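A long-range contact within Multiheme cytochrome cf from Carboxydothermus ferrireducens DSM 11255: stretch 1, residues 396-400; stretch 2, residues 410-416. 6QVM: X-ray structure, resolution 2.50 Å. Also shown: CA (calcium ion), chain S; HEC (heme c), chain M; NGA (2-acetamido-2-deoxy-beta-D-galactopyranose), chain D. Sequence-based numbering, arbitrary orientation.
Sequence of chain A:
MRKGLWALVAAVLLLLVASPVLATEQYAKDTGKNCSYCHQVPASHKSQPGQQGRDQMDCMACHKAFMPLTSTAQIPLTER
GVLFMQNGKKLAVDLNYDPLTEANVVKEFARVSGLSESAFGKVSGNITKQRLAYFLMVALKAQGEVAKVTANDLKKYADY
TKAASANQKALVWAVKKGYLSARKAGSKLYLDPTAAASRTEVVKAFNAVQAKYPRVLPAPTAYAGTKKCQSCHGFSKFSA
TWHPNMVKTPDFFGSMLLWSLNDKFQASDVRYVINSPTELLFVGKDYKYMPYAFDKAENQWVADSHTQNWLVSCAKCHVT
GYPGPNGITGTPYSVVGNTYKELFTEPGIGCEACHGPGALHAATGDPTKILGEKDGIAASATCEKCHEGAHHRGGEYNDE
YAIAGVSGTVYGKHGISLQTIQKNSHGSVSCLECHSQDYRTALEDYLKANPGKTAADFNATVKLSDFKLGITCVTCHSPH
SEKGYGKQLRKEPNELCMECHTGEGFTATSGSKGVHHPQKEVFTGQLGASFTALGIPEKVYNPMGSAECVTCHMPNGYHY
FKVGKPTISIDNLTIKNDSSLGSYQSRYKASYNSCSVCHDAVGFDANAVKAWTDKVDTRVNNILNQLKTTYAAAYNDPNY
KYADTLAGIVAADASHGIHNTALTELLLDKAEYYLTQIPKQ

Stretch 1 (396-400) EYNDE
Stretch 2, residues 410-416: VYGKHGI

The two stretches lie antiparallel and bury 366 Å² between them, and nearly half of that area comes from Tyr397, Glu400 and Tyr411. Stretch 1 leaves a 3-10 segment at Glu396 and Tyr397, where Asp399 N donates to Glu396 O (3.1 Å), and extends through Asp399 (phi/psi -87/179) to Glu400 (-103/127). Stretch 2 starts extended at Val410 (-144/147) and Tyr411 (-94/138), passes through Gly412 (-50/123), and takes helical torsions from Lys413 to Gly415; Gly415 N donates to Gly412 O over 3.1 Å.

Glu400 and Tyr411 form an antiparallel, non-hydrogen-bonded bridge pair, with their CA atoms 4.4 Å apart and their side chains on the same face of the sheet. Glu400 is fully extended (chi1 t, chi2 t), and Tyr411 is m with chi2 -76°, which brings Tyr411 CE1 to 3.8 Å from Glu400 CB. The sugar joins the ends of this pair: Tyr411 OH is covalently bonded to NGA C1 (1.4 Å), and NGA N2 donates a hydrogen bond to Glu400 OE1 (3.0 Å). Beside the bridge, Gly412 N donates to Asp399 O at 2.9 Å and a nearly straight 168°, the one direct hydrogen bond across the contact. CA-H...O contacts supplement it, from Tyr411 CA to Asp399 O and from Glu400 CA to Val410 O, each 3.4 Å.

Tyr397 covers the other end. Its CA-to-CB bond points sideways and chi1 lies between wells at 96° (chi2 -78°), yet the ring end comes nearer to stretch 2. His414 CB meets the ring edge, 3.8 Å from Tyr397 CD2, and Gly415 N is 4.0 Å from Tyr397 CE2. Tyr397 O receives a CA-H...O contact from Gly412 CA (3.5 Å); a CB on Gly412 would fall 2.2 Å from Tyr397 O, so the close approach depends on glycine. Gly415 is similarly confined: its CA is 4.2 Å from Asn398 CA and 3.7 Å from Asn398 CB, and an ideal CB on Gly415 would clash with Asn398 CB at 2.5 Å.

Two waters bridge the stretches. One molecule donates to Tyr397 O (2.7 Å) and accepts from His414 N (3.0 Å) and His414 ND1 (2.9 Å); a second donates to both Asn398 O (3.0 Å) and Gly412 O (2.9 Å). The former helps hold the His414 ring (chi1 m, chi2 108°), whose NE2 binds the heme FE at 2.0 Å. The CA-to-CB bond of Asp399 (chi1 m) points away from stretch 2, and Asp399 OD1 binds the calcium ion at 2.4 Å.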

# COMPACT_ATOMS: atom_id res chain seq x y z
N GLU A 396 -17.82 1.67 5.06
CA GLU A 396 -18.96 2.30 5.73
C GLU A 396 -18.57 3.48 6.60
O GLU A 396 -19.45 4.25 6.99
CB GLU A 396 -19.70 1.27 6.59
CG GLU A 396 -18.86 0.71 7.74
CD GLU A 396 -18.15 -0.59 7.38
OE1 GLU A 396 -17.99 -1.44 8.28
OE2 GLU A 396 -17.76 -0.75 6.20
N TYR A 397 -17.27 3.66 6.89
CA TYR A 397 -16.85 4.67 7.86
C TYR A 397 -17.23 6.09 7.44
O TYR A 397 -17.33 6.97 8.31
CB TYR A 397 -15.34 4.58 8.08
CG TYR A 397 -14.54 5.54 7.24
CD1 TYR A 397 -14.31 5.29 5.90
CD2 TYR A 397 -14.03 6.71 7.79
CE1 TYR A 397 -13.59 6.17 5.12
CE2 TYR A 397 -13.30 7.60 7.02
CZ TYR A 397 -13.08 7.33 5.68
OH TYR A 397 -12.35 8.21 4.91
N ASN A 398 -17.44 6.35 6.15
CA ASN A 398 -17.80 7.68 5.67
C ASN A 398 -19.14 7.68 4.94
O ASN A 398 -19.42 8.59 4.16
CB ASN A 398 -16.71 8.25 4.76
CG ASN A 398 -16.45 7.41 3.53
OD1 ASN A 398 -17.13 6.42 3.27
ND2 ASN A 398 -15.45 7.81 2.75
N ASP A 399 -19.98 6.67 5.18
CA ASP A 399 -21.23 6.52 4.47
C ASP A 399 -22.34 7.32 5.16
O ASP A 399 -22.14 7.95 6.20
CB ASP A 399 -21.61 5.05 4.35
CG ASP A 399 -20.79 4.32 3.30
OD1 ASP A 399 -19.94 4.97 2.65
OD2 ASP A 399 -21.02 3.10 3.10
N GLU A 400 -23.53 7.27 4.57
CA GLU A 400 -24.73 7.90 5.11
C GLU A 400 -25.61 6.84 5.75
O GLU A 400 -25.93 5.83 5.11
CB GLU A 400 -25.49 8.63 4.00
CG GLU A 400 -26.77 9.32 4.43
CD GLU A 400 -27.47 10.02 3.27
OE1 GLU A 400 -28.32 10.89 3.52
OE2 GLU A 400 -27.15 9.68 2.11
N VAL A 410 -27.55 10.48 8.85
CA VAL A 410 -26.32 11.06 9.39
C VAL A 410 -25.15 10.46 8.63
O VAL A 410 -25.19 9.31 8.18
CB VAL A 410 -26.22 10.79 10.90
CG1 VAL A 410 -25.38 9.55 11.18
CG2 VAL A 410 -25.68 12.01 11.65
N TYR A 411 -24.10 11.26 8.47
CA TYR A 411 -22.87 10.80 7.83
C TYR A 411 -21.88 10.33 8.89
O TYR A 411 -21.73 10.98 9.94
CB TYR A 411 -22.23 11.92 7.00
CG TYR A 411 -23.00 12.34 5.75
CD1 TYR A 411 -23.00 11.56 4.60
CD2 TYR A 411 -23.70 13.54 5.72
CE1 TYR A 411 -23.70 11.95 3.47
CE2 TYR A 411 -24.40 13.94 4.60
CZ TYR A 411 -24.39 13.14 3.48
OH TYR A 411 -25.09 13.52 2.35
N GLY A 412 -21.21 9.22 8.62
CA GLY A 412 -20.09 8.79 9.44
C GLY A 412 -19.12 9.94 9.64
O GLY A 412 -18.63 10.51 8.66
N LYS A 413 -18.85 10.30 10.89
CA LYS A 413 -18.24 11.59 11.17
C LYS A 413 -16.73 11.61 10.95
O LYS A 413 -16.16 12.70 10.79
CB LYS A 413 -18.57 12.03 12.60
CG LYS A 413 -20.03 12.40 12.79
CD LYS A 413 -20.19 13.39 13.92
N HIS A 414 -16.07 10.46 10.92
CA HIS A 414 -14.67 10.45 10.49
C HIS A 414 -14.52 10.84 9.03
O HIS A 414 -13.44 11.29 8.62
CB HIS A 414 -14.04 9.07 10.73
CG HIS A 414 -13.88 8.72 12.17
ND1 HIS A 414 -14.65 7.77 12.80
CD2 HIS A 414 -13.03 9.19 13.12
CE1 HIS A 414 -14.29 7.67 14.07
NE2 HIS A 414 -13.30 8.52 14.29
N GLY A 415 -15.57 10.68 8.23
CA GLY A 415 -15.47 11.02 6.82
C GLY A 415 -15.49 12.51 6.57
O GLY A 415 -14.76 13.01 5.71
N ILE A 416 -16.34 13.24 7.29
CA ILE A 416 -16.49 14.67 7.13
C ILE A 416 -15.54 15.45 8.04
O ILE A 416 -15.74 16.65 8.24
CB ILE A 416 -17.94 15.11 7.35
CG1 ILE A 416 -18.33 14.97 8.81
CG2 ILE A 416 -18.89 14.30 6.48
CD1 ILE A 416 -19.82 15.08 9.09
CA CA S . -17.77 4.67 1.71
FE HEC M . -12.74 9.21 16.09
CHA HEC M . -15.60 10.98 15.45
CHB HEC M . -14.57 6.89 17.85
CHC HEC M . -10.02 7.13 16.15
CHD HEC M . -10.78 11.85 15.15
NA HEC M . -14.69 9.00 16.60
C1A HEC M . -15.72 9.82 16.19
C2A HEC M . -16.96 9.24 16.67
C3A HEC M . -16.68 8.12 17.33
C4A HEC M . -15.25 7.95 17.30
CMA HEC M . -17.69 7.19 18.01
CAA HEC M . -18.37 9.81 16.42
CBA HEC M . -18.82 9.07 15.16
CGA HEC M . -20.22 9.43 14.75
O1A HEC M . -21.01 9.89 15.62
O2A HEC M . -20.53 9.25 13.54
NB HEC M . -12.35 7.35 16.88
C1B HEC M . -13.28 6.53 17.49
C2B HEC M . -12.67 5.23 17.68
C3B HEC M . -11.40 5.30 17.22
C4B HEC M . -11.18 6.64 16.71
CMB HEC M . -13.38 4.03 18.37
CAB HEC M . -10.34 4.17 17.21
CBB HEC M . -10.79 2.98 16.34
NC HEC M . -10.76 9.47 15.80
C1C HEC M . -9.82 8.45 15.76
C2C HEC M . -8.58 9.00 15.22
C3C HEC M . -8.82 10.29 14.87
C4C HEC M . -10.18 10.61 15.27
CMC HEC M . -7.33 8.14 14.92
CAC HEC M . -7.83 11.34 14.26
CBC HEC M . -7.17 10.89 12.94
ND HEC M . -13.14 11.13 15.38
C1D HEC M . -12.15 12.06 15.09
C2D HEC M . -12.78 13.30 14.72
C3D HEC M . -14.30 13.04 14.80
C4D HEC M . -14.42 11.66 15.23
CMD HEC M . -12.01 14.59 14.33
CAD HEC M . -15.49 13.99 14.54
CBD HEC M . -15.26 14.95 13.37
CGD HEC M . -16.57 15.52 12.89
O1D HEC M . -17.53 15.63 13.70
O2D HEC M . -16.66 15.87 11.68
C1 NGA D . -25.84 12.76 1.49
C2 NGA D . -27.12 13.24 0.81
C3 NGA D . -27.52 12.28 -0.33
C4 NGA D . -26.30 12.12 -1.23
C5 NGA D . -25.04 11.72 -0.46
C6 NGA D . -23.82 11.67 -1.37
C7 NGA D . -28.30 14.58 2.50
C8 NGA D . -27.55 15.79 2.00
N2 NGA D . -28.10 13.41 1.88
O3 NGA D . -28.63 12.69 -1.13
O4 NGA D . -26.04 13.36 -1.85
O5 NGA D . -24.78 12.65 0.56
O6 NGA D . -23.95 10.57 -2.25
O7 NGA D . -29.07 14.71 3.45
O HOH W 1 -16.82 7.57 10.94
O HOH W 2 -18.66 11.00 5.85
O HOH W 3 -18.97 2.53 1.41
O HOH W 4 -17.65 4.08 -0.72
O HOH W 5 -18.45 6.77 0.26